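Local coordinates for putative exported protein (Peptoclostridium difficile, PDB 5TTA) that is of unknown function but is probably exported and belongs to the DUF5780 family, which is grouped with the E-set folds, at residues W57-A71 with A177-F191. Residues are numbered along the deposited sequence; the frame is centred on the assembly and turned at random.
Sequences WPSNVISLTNSSEKA and AIAPGKNQNDAFLLF
At the end of strand 58-66, N66 grips I178 and the turn A179-K182 that leads into strand 183-189, and no polar atom of its side chain is left without a partner. With CG anti to the backbone N (chi1 -179°), the amide is turned so that both acceptors of ND2 lie close to its plane: N66 ND2 gives one bond to I178 O (3.0 Å), reaching that oxygen from above its carbonyl plane, and a straighter one to K70 O (2.8 Å). N66 OD1 accepts from both N and OG of S68, the former bond closing an Asx turn. N66 N donates to K182 O, and N66 O receives G181 N (2.8 Å) from the type II turn. Beyond it, N60, I62 and L64 form antiparallel hydrogen-bonded pairs with F188, D186 and Q184 respectively. On the face carrying these side chains, Q184 NE2 donates to the syn lone pair of D186 OD1 (2.9 Å), while D186 OD2 is hydrogen-bonded to Y75 OH and touches L64 CD1. At the far end L190 N donates to P58 O, and F191 sets its edge against the face of W57 (planes at 82°), whose NE1 is taken by G117 O. The result is an antiparallel pairing, with strand 58-66 central in a three-stranded sheet between 41-50 and 183-189.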
ATOM      1  N   TRP A  57      -8.221  -2.051 -30.102  1.00 21.54           N
ATOM      2  CA  TRP A  57      -7.734  -0.866 -29.415  1.00 21.37           C
ATOM      3  C   TRP A  57      -6.237  -0.670 -29.683  1.00 22.76           C
ATOM      4  O   TRP A  57      -5.478  -1.646 -29.749  1.00 19.43           O
ATOM      5  CB  TRP A  57      -7.973  -0.955 -27.921  1.00 20.51           C
ATOM      6  CG  TRP A  57      -9.405  -0.657 -27.491  1.00 23.62           C
ATOM      7  CD1 TRP A  57     -10.521  -0.526 -28.296  1.00 22.05           C
ATOM      8  CD2 TRP A  57      -9.851  -0.495 -26.152  1.00 27.34           C
ATOM      9  NE1 TRP A  57     -11.628  -0.248 -27.520  1.00 22.86           N
ATOM     10  CE2 TRP A  57     -11.244  -0.235 -26.199  1.00 25.22           C
ATOM     11  CE3 TRP A  57      -9.201  -0.511 -24.906  1.00 25.03           C
ATOM     12  CZ2 TRP A  57     -11.995  -0.001 -25.047  1.00 26.25           C
ATOM     13  CZ3 TRP A  57      -9.958  -0.284 -23.759  1.00 35.23           C
ATOM     14  CH2 TRP A  57     -11.344  -0.044 -23.840  1.00 30.14           C
ATOM     15  N   PRO A  58      -5.790   0.578 -29.842  1.00 21.16           N
ATOM     16  CA  PRO A  58      -4.372   0.870 -30.132  1.00 17.42           C
ATOM     17  C   PRO A  58      -3.530   1.021 -28.879  1.00 15.50           C
ATOM     18  O   PRO A  58      -3.940   1.647 -27.898  1.00 21.20           O
ATOM     19  CB  PRO A  58      -4.441   2.224 -30.862  1.00 20.10           C
ATOM     20  CG  PRO A  58      -5.598   2.939 -30.179  1.00 24.38           C
ATOM     21  CD  PRO A  58      -6.624   1.796 -29.818  1.00 24.57           C
ATOM     22  N   SER A  59      -2.306   0.482 -28.934  1.00 18.00           N
ATOM     23  CA  SER A  59      -1.346   0.702 -27.857  1.00 18.96           C
ATOM     24  C   SER A  59       0.024   1.035 -28.433  1.00 19.48           C
ATOM     25  O   SER A  59       0.432   0.507 -29.468  1.00 22.76           O
ATOM     26  CB  SER A  59      -1.160  -0.528 -26.939  1.00 21.54           C
ATOM     27  OG  SER A  59      -2.321  -0.858 -26.185  1.00 23.59           O
ATOM     28  N   ASN A  60       0.757   1.866 -27.700  1.00 14.23           N
ATOM     29  CA  ASN A  60       2.191   2.060 -27.941  1.00 14.49           C
ATOM     30  C   ASN A  60       2.914   0.886 -27.286  1.00 13.69           C
ATOM     31  O   ASN A  60       2.946   0.788 -26.054  1.00 19.84           O
ATOM     32  CB  ASN A  60       2.577   3.413 -27.340  1.00 18.10           C
ATOM     33  CG  ASN A  60       4.076   3.692 -27.351  1.00 16.09           C
ATOM     34  OD1 ASN A  60       4.551   4.567 -26.615  1.00 20.67           O
ATOM     35  ND2 ASN A  60       4.794   2.991 -28.157  1.00 15.88           N
ATOM     36  N   VAL A  61       3.451  -0.032 -28.080  1.00 17.73           N
ATOM     37  CA  VAL A  61       4.092  -1.229 -27.541  1.00 20.65           C
ATOM     38  C   VAL A  61       5.603  -1.047 -27.631  1.00 15.34           C
ATOM     39  O   VAL A  61       6.167  -0.955 -28.730  1.00 19.60           O
ATOM     40  CB  VAL A  61       3.637  -2.493 -28.275  1.00 22.79           C
ATOM     41  CG1 VAL A  61       4.353  -3.739 -27.676  1.00 23.79           C
ATOM     42  CG2 VAL A  61       2.082  -2.634 -28.157  1.00 17.37           C
ATOM     43  N   ILE A  62       6.251  -0.976 -26.472  1.00 17.12           N
ATOM     44  CA  ILE A  62       7.703  -0.791 -26.366  1.00 17.69           C
ATOM     45  C   ILE A  62       8.331  -2.145 -26.060  1.00 16.46           C
ATOM     46  O   ILE A  62       8.056  -2.741 -25.006  1.00 20.77           O
ATOM     47  CB  ILE A  62       8.050   0.241 -25.282  1.00 16.20           C
ATOM     48  CG1 ILE A  62       7.223   1.507 -25.528  1.00 21.80           C
ATOM     49  CG2 ILE A  62       9.572   0.523 -25.299  1.00 18.29           C
ATOM     50  CD1 ILE A  62       7.340   2.567 -24.456  1.00 27.03           C
ATOM     51  N   SER A  63       9.157  -2.637 -26.986  1.00 15.49           N
ATOM     52  CA  SER A  63       9.825  -3.922 -26.811  1.00 19.81           C
ATOM     53  C   SER A  63      11.172  -3.672 -26.143  1.00 23.89           C
ATOM     54  O   SER A  63      12.013  -2.937 -26.680  1.00 21.36           O
ATOM     55  CB  SER A  63       9.973  -4.636 -28.148  1.00 22.91           C
ATOM     56  OG  SER A  63      10.847  -5.743 -28.014  1.00 30.10           O
ATOM     57  N   LEU A  64      11.342  -4.228 -24.947  1.00 19.51           N
ATOM     58  CA  LEU A  64      12.496  -4.007 -24.088  1.00 24.49           C
ATOM     59  C   LEU A  64      13.292  -5.290 -23.867  1.00 26.03           C
ATOM     60  O   LEU A  64      12.746  -6.412 -23.869  1.00 19.93           O
ATOM     61  CB  LEU A  64      12.051  -3.476 -22.715  1.00 26.97           C
ATOM     62  CG  LEU A  64      11.208  -2.207 -22.672  1.00 28.94           C
ATOM     63  CD1 LEU A  64      10.629  -2.019 -21.270  1.00 26.54           C
ATOM     64  CD2 LEU A  64      12.080  -1.023 -23.052  1.00 27.69           C
ATOM     65  N   THR A  65      14.588  -5.107 -23.632  1.00 18.49           N
ATOM     66  CA  THR A  65      15.502  -6.182 -23.241  1.00 18.71           C
ATOM     67  C   THR A  65      16.370  -5.653 -22.104  1.00 23.24           C
ATOM     68  O   THR A  65      17.031  -4.633 -22.278  1.00 20.42           O
ATOM     69  CB  THR A  65      16.399  -6.627 -24.409  1.00 26.72           C
ATOM     70  OG1 THR A  65      15.607  -7.211 -25.459  1.00 23.79           O
ATOM     71  CG2 THR A  65      17.466  -7.629 -23.927  1.00 27.45           C
ATOM     72  N   ASN A  66      16.385  -6.334 -20.959  1.00 21.13           N
ATOM     73  CA  ASN A  66      17.321  -6.010 -19.871  1.00 27.90           C
ATOM     74  C   ASN A  66      18.680  -6.614 -20.199  1.00 31.44           C
ATOM     75  O   ASN A  66      18.919  -7.795 -19.955  1.00 26.84           O
ATOM     76  CB  ASN A  66      16.812  -6.548 -18.539  1.00 24.81           C
ATOM     77  CG  ASN A  66      17.746  -6.227 -17.365  1.00 25.56           C
ATOM     78  OD1 ASN A  66      18.854  -5.739 -17.545  1.00 21.79           O
ATOM     79  ND2 ASN A  66      17.280  -6.502 -16.152  1.00 20.68           N
ATOM     80  N   SER A  67      19.593  -5.808 -20.728  1.00 26.86           N
ATOM     81  CA  SER A  67      20.893  -6.330 -21.129  1.00 26.93           C
ATOM     82  C   SER A  67      21.909  -6.359 -19.992  1.00 29.14           C
ATOM     83  O   SER A  67      23.037  -6.809 -20.206  1.00 41.80           O
ATOM     84  CB  SER A  67      21.441  -5.510 -22.299  1.00 28.08           C
ATOM     85  OG  SER A  67      21.367  -4.123 -22.018  1.00 37.13           O
ATOM     86  N   SER A  68      21.548  -5.899 -18.801  1.00 25.65           N
ATOM     87  CA  SER A  68      22.489  -5.858 -17.697  1.00 29.84           C
ATOM     88  C   SER A  68      22.408  -7.139 -16.878  1.00 32.80           C
ATOM     89  O   SER A  68      21.590  -8.031 -17.129  1.00 31.20           O
ATOM     90  CB  SER A  68      22.234  -4.637 -16.818  1.00 34.82           C
ATOM     91  OG  SER A  68      21.164  -4.856 -15.926  1.00 31.88           O
ATOM     92  N   GLU A  69      23.271  -7.229 -15.872  1.00 35.37           N
ATOM     93  CA  GLU A  69      23.294  -8.371 -14.971  1.00 36.75           C
ATOM     94  C   GLU A  69      22.433  -8.162 -13.730  1.00 32.72           C
ATOM     95  O   GLU A  69      22.442  -9.004 -12.827  1.00 37.56           O
ATOM     96  CB  GLU A  69      24.737  -8.677 -14.577  1.00 49.23           C
ATOM     97  CG  GLU A  69      25.577  -9.163 -15.746  1.00 59.77           C
ATOM     98  CD  GLU A  69      27.033  -9.394 -15.367  1.00 75.25           C
ATOM     99  OE1 GLU A  69      27.616  -8.536 -14.663  1.00 78.19           O
ATOM    100  OE2 GLU A  69      27.592 -10.441 -15.768  1.00 79.54           O
ATOM    101  N   LYS A  70      21.664  -7.085 -13.680  1.00 28.20           N
ATOM    102  CA  LYS A  70      20.884  -6.727 -12.510  1.00 30.97           C
ATOM    103  C   LYS A  70      19.421  -6.609 -12.890  1.00 25.22           C
ATOM    104  O   LYS A  70      19.094  -6.165 -13.996  1.00 21.49           O
ATOM    105  CB  LYS A  70      21.367  -5.401 -11.914  1.00 31.97           C
ATOM    106  CG  LYS A  70      22.816  -5.416 -11.455  1.00 39.36           C
ATOM    107  CD  LYS A  70      23.231  -4.020 -10.994  1.00 42.25           C
ATOM    108  CE  LYS A  70      23.751  -3.174 -12.155  1.00 42.46           C
ATOM    109  NZ  LYS A  70      24.211  -1.816 -11.722  1.00 48.05           N
ATOM    110  N   ALA A  71      18.550  -7.018 -11.967  1.00 26.83           N
ATOM    111  CA  ALA A  71      17.115  -6.853 -12.153  1.00 27.76           C
ATOM    112  C   ALA A  71      16.731  -5.377 -12.115  1.00 22.47           C
ATOM    113  O   ALA A  71      17.231  -4.616 -11.284  1.00 22.55           O
ATOM    114  CB  ALA A  71      16.365  -7.613 -11.069  1.00 21.75           C
ATOM    115  N   ALA A 177      10.336  -7.010 -10.761  1.00 27.00           N
ATOM    116  CA  ALA A 177      11.390  -6.425 -11.586  1.00 25.39           C
ATOM    117  C   ALA A 177      11.582  -7.208 -12.891  1.00 31.25           C
ATOM    118  O   ALA A 177      11.250  -8.397 -12.997  1.00 25.44           O
ATOM    119  CB  ALA A 177      12.705  -6.389 -10.812  1.00 29.05           C
ATOM    120  N   ILE A 178      12.120  -6.518 -13.897  1.00 25.76           N
ATOM    121  CA  ILE A 178      12.527  -7.159 -15.145  1.00 24.16           C
ATOM    122  C   ILE A 178      13.854  -7.865 -14.892  1.00 31.06           C
ATOM    123  O   ILE A 178      14.862  -7.216 -14.591  1.00 26.99           O
ATOM    124  CB  ILE A 178      12.658  -6.143 -16.293  1.00 19.05           C
ATOM    125  CG1 ILE A 178      11.342  -5.380 -16.501  1.00 27.15           C
ATOM    126  CG2 ILE A 178      13.023  -6.872 -17.562  1.00 19.64           C
ATOM    127  CD1 ILE A 178      11.442  -4.186 -17.452  1.00 25.77           C
ATOM    128  N   ALA A 179      13.857  -9.194 -15.022  1.00 23.57           N
ATOM    129  CA  ALA A 179      15.027 -10.000 -14.683  1.00 27.44           C
ATOM    130  C   ALA A 179      16.134  -9.789 -15.709  1.00 27.43           C
ATOM    131  O   ALA A 179      15.858  -9.397 -16.848  1.00 22.99           O
ATOM    132  CB  ALA A 179      14.642 -11.474 -14.613  1.00 27.40           C
ATOM    133  N   PRO A 180      17.404 -10.034 -15.333  1.00 27.41           N
ATOM    134  CA  PRO A 180      18.491  -9.909 -16.324  1.00 29.56           C
ATOM    135  C   PRO A 180      18.253 -10.832 -17.517  1.00 32.69           C
ATOM    136  O   PRO A 180      17.845 -11.982 -17.361  1.00 29.14           O
ATOM    137  CB  PRO A 180      19.754 -10.320 -15.541  1.00 31.87           C
ATOM    138  CG  PRO A 180      19.401 -10.158 -14.103  1.00 32.68           C
ATOM    139  CD  PRO A 180      17.904 -10.363 -13.987  1.00 31.08           C
ATOM    140  N   GLY A 181      18.497 -10.306 -18.721  1.00 25.74           N
ATOM    141  CA  GLY A 181      18.249 -11.028 -19.957  1.00 30.30           C
ATOM    142  C   GLY A 181      16.806 -11.073 -20.438  1.00 26.15           C
ATOM    143  O   GLY A 181      16.571 -11.460 -21.594  1.00 30.25           O
ATOM    144  N   LYS A 182      15.834 -10.684 -19.616  1.00 27.80           N
ATOM    145  CA  LYS A 182      14.424 -10.750 -20.016  1.00 25.03           C
ATOM    146  C   LYS A 182      14.106  -9.861 -21.227  1.00 27.64           C
ATOM    147  O   LYS A 182      14.468  -8.680 -21.276  1.00 23.08           O
ATOM    148  CB  LYS A 182      13.557 -10.354 -18.821  1.00 30.67           C
ATOM    149  CG  LYS A 182      12.054 -10.279 -19.061  1.00 29.64           C
ATOM    150  CD  LYS A 182      11.398 -11.630 -19.085  1.00 35.77           C
ATOM    151  CE  LYS A 182       9.896 -11.475 -18.866  1.00 37.09           C
ATOM    152  NZ  LYS A 182       9.327 -12.796 -18.504  1.00 47.77           N
ATOM    153  N   ASN A 183      13.394 -10.423 -22.205  1.00 23.25           N
ATOM    154  CA  ASN A 183      12.721  -9.630 -23.232  1.00 19.76           C
ATOM    155  C   ASN A 183      11.253  -9.477 -22.853  1.00 22.34           C
ATOM    156  O   ASN A 183      10.600 -10.469 -22.514  1.00 20.23           O
ATOM    157  CB  ASN A 183      12.807 -10.322 -24.602  1.00 24.20           C
ATOM    158  CG  ASN A 183      14.219 -10.666 -24.994  1.00 34.87           C
ATOM    159  OD1 ASN A 183      14.510 -11.799 -25.371  1.00 47.90           O
ATOM    160  ND2 ASN A 183      15.103  -9.691 -24.916  1.00 27.42           N
ATOM    161  N   GLN A 184      10.718  -8.259 -22.904  1.00 22.48           N
ATOM    162  CA  GLN A 184       9.270  -8.142 -22.714  1.00 26.87           C
ATOM    163  C   GLN A 184       8.740  -6.900 -23.406  1.00 25.83           C
ATOM    164  O   GLN A 184       9.465  -5.928 -23.620  1.00 23.53           O
ATOM    165  CB  GLN A 184       8.876  -8.121 -21.236  1.00 26.29           C
ATOM    166  CG  GLN A 184       9.341  -6.952 -20.447  1.00 27.88           C
ATOM    167  CD  GLN A 184       8.927  -7.074 -18.988  1.00 35.88           C
ATOM    168  OE1 GLN A 184       9.204  -8.090 -18.337  1.00 34.63           O
ATOM    169  NE2 GLN A 184       8.239  -6.057 -18.476  1.00 28.18           N
ATOM    170  N   ASN A 185       7.447  -6.945 -23.736  1.00 23.24           N
ATOM    171  CA  ASN A 185       6.710  -5.786 -24.241  1.00 21.56           C
ATOM    172  C   ASN A 185       6.011  -5.077 -23.090  1.00 28.78           C
ATOM    173  O   ASN A 185       5.273  -5.706 -22.311  1.00 20.94           O
ATOM    174  CB  ASN A 185       5.647  -6.202 -25.267  1.00 25.39           C
ATOM    175  CG  ASN A 185       6.234  -6.615 -26.592  1.00 27.57           C
ATOM    176  OD1 ASN A 185       7.235  -6.062 -27.051  1.00 21.17           O
ATOM    177  ND2 ASN A 185       5.629  -7.616 -27.211  1.00 24.35           N
ATOM    178  N   ASP A 186       6.208  -3.764 -23.004  1.00 19.01           N
ATOM    179  CA  ASP A 186       5.444  -2.914 -22.104  1.00 26.51           C
ATOM    180  C   ASP A 186       4.537  -2.038 -22.956  1.00 28.13           C
ATOM    181  O   ASP A 186       5.028  -1.249 -23.775  1.00 21.81           O
ATOM    182  CB  ASP A 186       6.375  -2.085 -21.219  1.00 25.13           C
ATOM    183  CG  ASP A 186       7.058  -2.934 -20.137  1.00 34.64           C
ATOM    184  OD1 ASP A 186       6.815  -4.162 -20.104  1.00 28.09           O
ATOM    185  OD2 ASP A 186       7.834  -2.375 -19.324  1.00 33.35           O
ATOM    186  N   ALA A 187       3.220  -2.196 -22.778  1.00 19.71           N
ATOM    187  CA  ALA A 187       2.224  -1.635 -23.688  1.00 23.58           C
ATOM    188  C   ALA A 187       1.404  -0.554 -22.999  1.00 20.66           C
ATOM    189  O   ALA A 187       1.009  -0.703 -21.837  1.00 19.80           O
ATOM    190  CB  ALA A 187       1.282  -2.715 -24.224  1.00 27.86           C
ATOM    191  N   PHE A 188       1.142   0.534 -23.725  1.00 20.10           N
ATOM    192  CA  PHE A 188       0.404   1.673 -23.187  1.00 24.00           C
ATOM    193  C   PHE A 188      -0.652   2.116 -24.190  1.00 14.20           C
ATOM    194  O   PHE A 188      -0.318   2.506 -25.312  1.00 18.83           O
ATOM    195  CB  PHE A 188       1.357   2.823 -22.873  1.00 23.19           C
ATOM    196  CG  PHE A 188       2.571   2.393 -22.109  1.00 18.69           C
ATOM    197  CD1 PHE A 188       3.716   1.973 -22.784  1.00 19.37           C
ATOM    198  CD2 PHE A 188       2.565   2.397 -20.721  1.00 19.73           C
ATOM    199  CE1 PHE A 188       4.844   1.587 -22.098  1.00 18.52           C
ATOM    200  CE2 PHE A 188       3.699   1.993 -20.015  1.00 25.72           C
ATOM    201  CZ  PHE A 188       4.841   1.612 -20.709  1.00 19.51           C
ATOM    202  N   LEU A 189      -1.925   2.075 -23.769  1.00 21.43           N
ATOM    203  CA  LEU A 189      -3.029   2.488 -24.640  1.00 18.71           C
ATOM    204  C   LEU A 189      -2.777   3.892 -25.193  1.00 12.19           C
ATOM    205  O   LEU A 189      -2.317   4.787 -24.474  1.00 16.44           O
ATOM    206  CB  LEU A 189      -4.364   2.427 -23.864  1.00 18.49           C
ATOM    207  CG  LEU A 189      -4.859   0.986 -23.619  1.00 18.84           C
ATOM    208  CD1 LEU A 189      -6.093   0.926 -22.663  1.00 19.64           C
ATOM    209  CD2 LEU A 189      -5.221   0.393 -24.966  1.00 21.18           C
ATOM    210  N   LEU A 190      -3.062   4.079 -26.491  1.00 13.29           N
ATOM    211  CA  LEU A 190      -2.761   5.355 -27.190  1.00 15.78           C
ATOM    212  C   LEU A 190      -3.959   5.730 -28.079  1.00 18.85           C
ATOM    213  O   LEU A 190      -3.951   5.554 -29.299  1.00 20.24           O
ATOM    214  CB  LEU A 190      -1.457   5.240 -27.977  1.00 13.68           C
ATOM    215  CG  LEU A 190      -0.866   6.575 -28.460  1.00 16.80           C
ATOM    216  CD1 LEU A 190      -0.349   7.288 -27.228  1.00 19.70           C
ATOM    217  CD2 LEU A 190       0.259   6.336 -29.416  1.00 24.85           C
ATOM    218  N   PHE A 191      -5.024   6.228 -27.425  1.00 18.53           N
ATOM    219  CA  PHE A 191      -6.274   6.564 -28.094  1.00 22.84           C
ATOM    220  C   PHE A 191      -6.207   7.845 -28.910  1.00 21.12           C
ATOM    221  O   PHE A 191      -6.866   7.931 -29.946  1.00 18.48           O
ATOM    222  CB  PHE A 191      -7.394   6.684 -27.059  1.00 17.93           C
ATOM    223  CG  PHE A 191      -7.717   5.391 -26.378  1.00 17.95           C
ATOM    224  CD1 PHE A 191      -7.492   5.236 -25.025  1.00 18.66           C
ATOM    225  CD2 PHE A 191      -8.198   4.309 -27.116  1.00 22.78           C
ATOM    226  CE1 PHE A 191      -7.796   4.033 -24.383  1.00 26.91           C
ATOM    227  CE2 PHE A 191      -8.515   3.094 -26.491  1.00 25.54           C
ATOM    228  CZ  PHE A 191      -8.308   2.955 -25.124  1.00 24.62           C
TER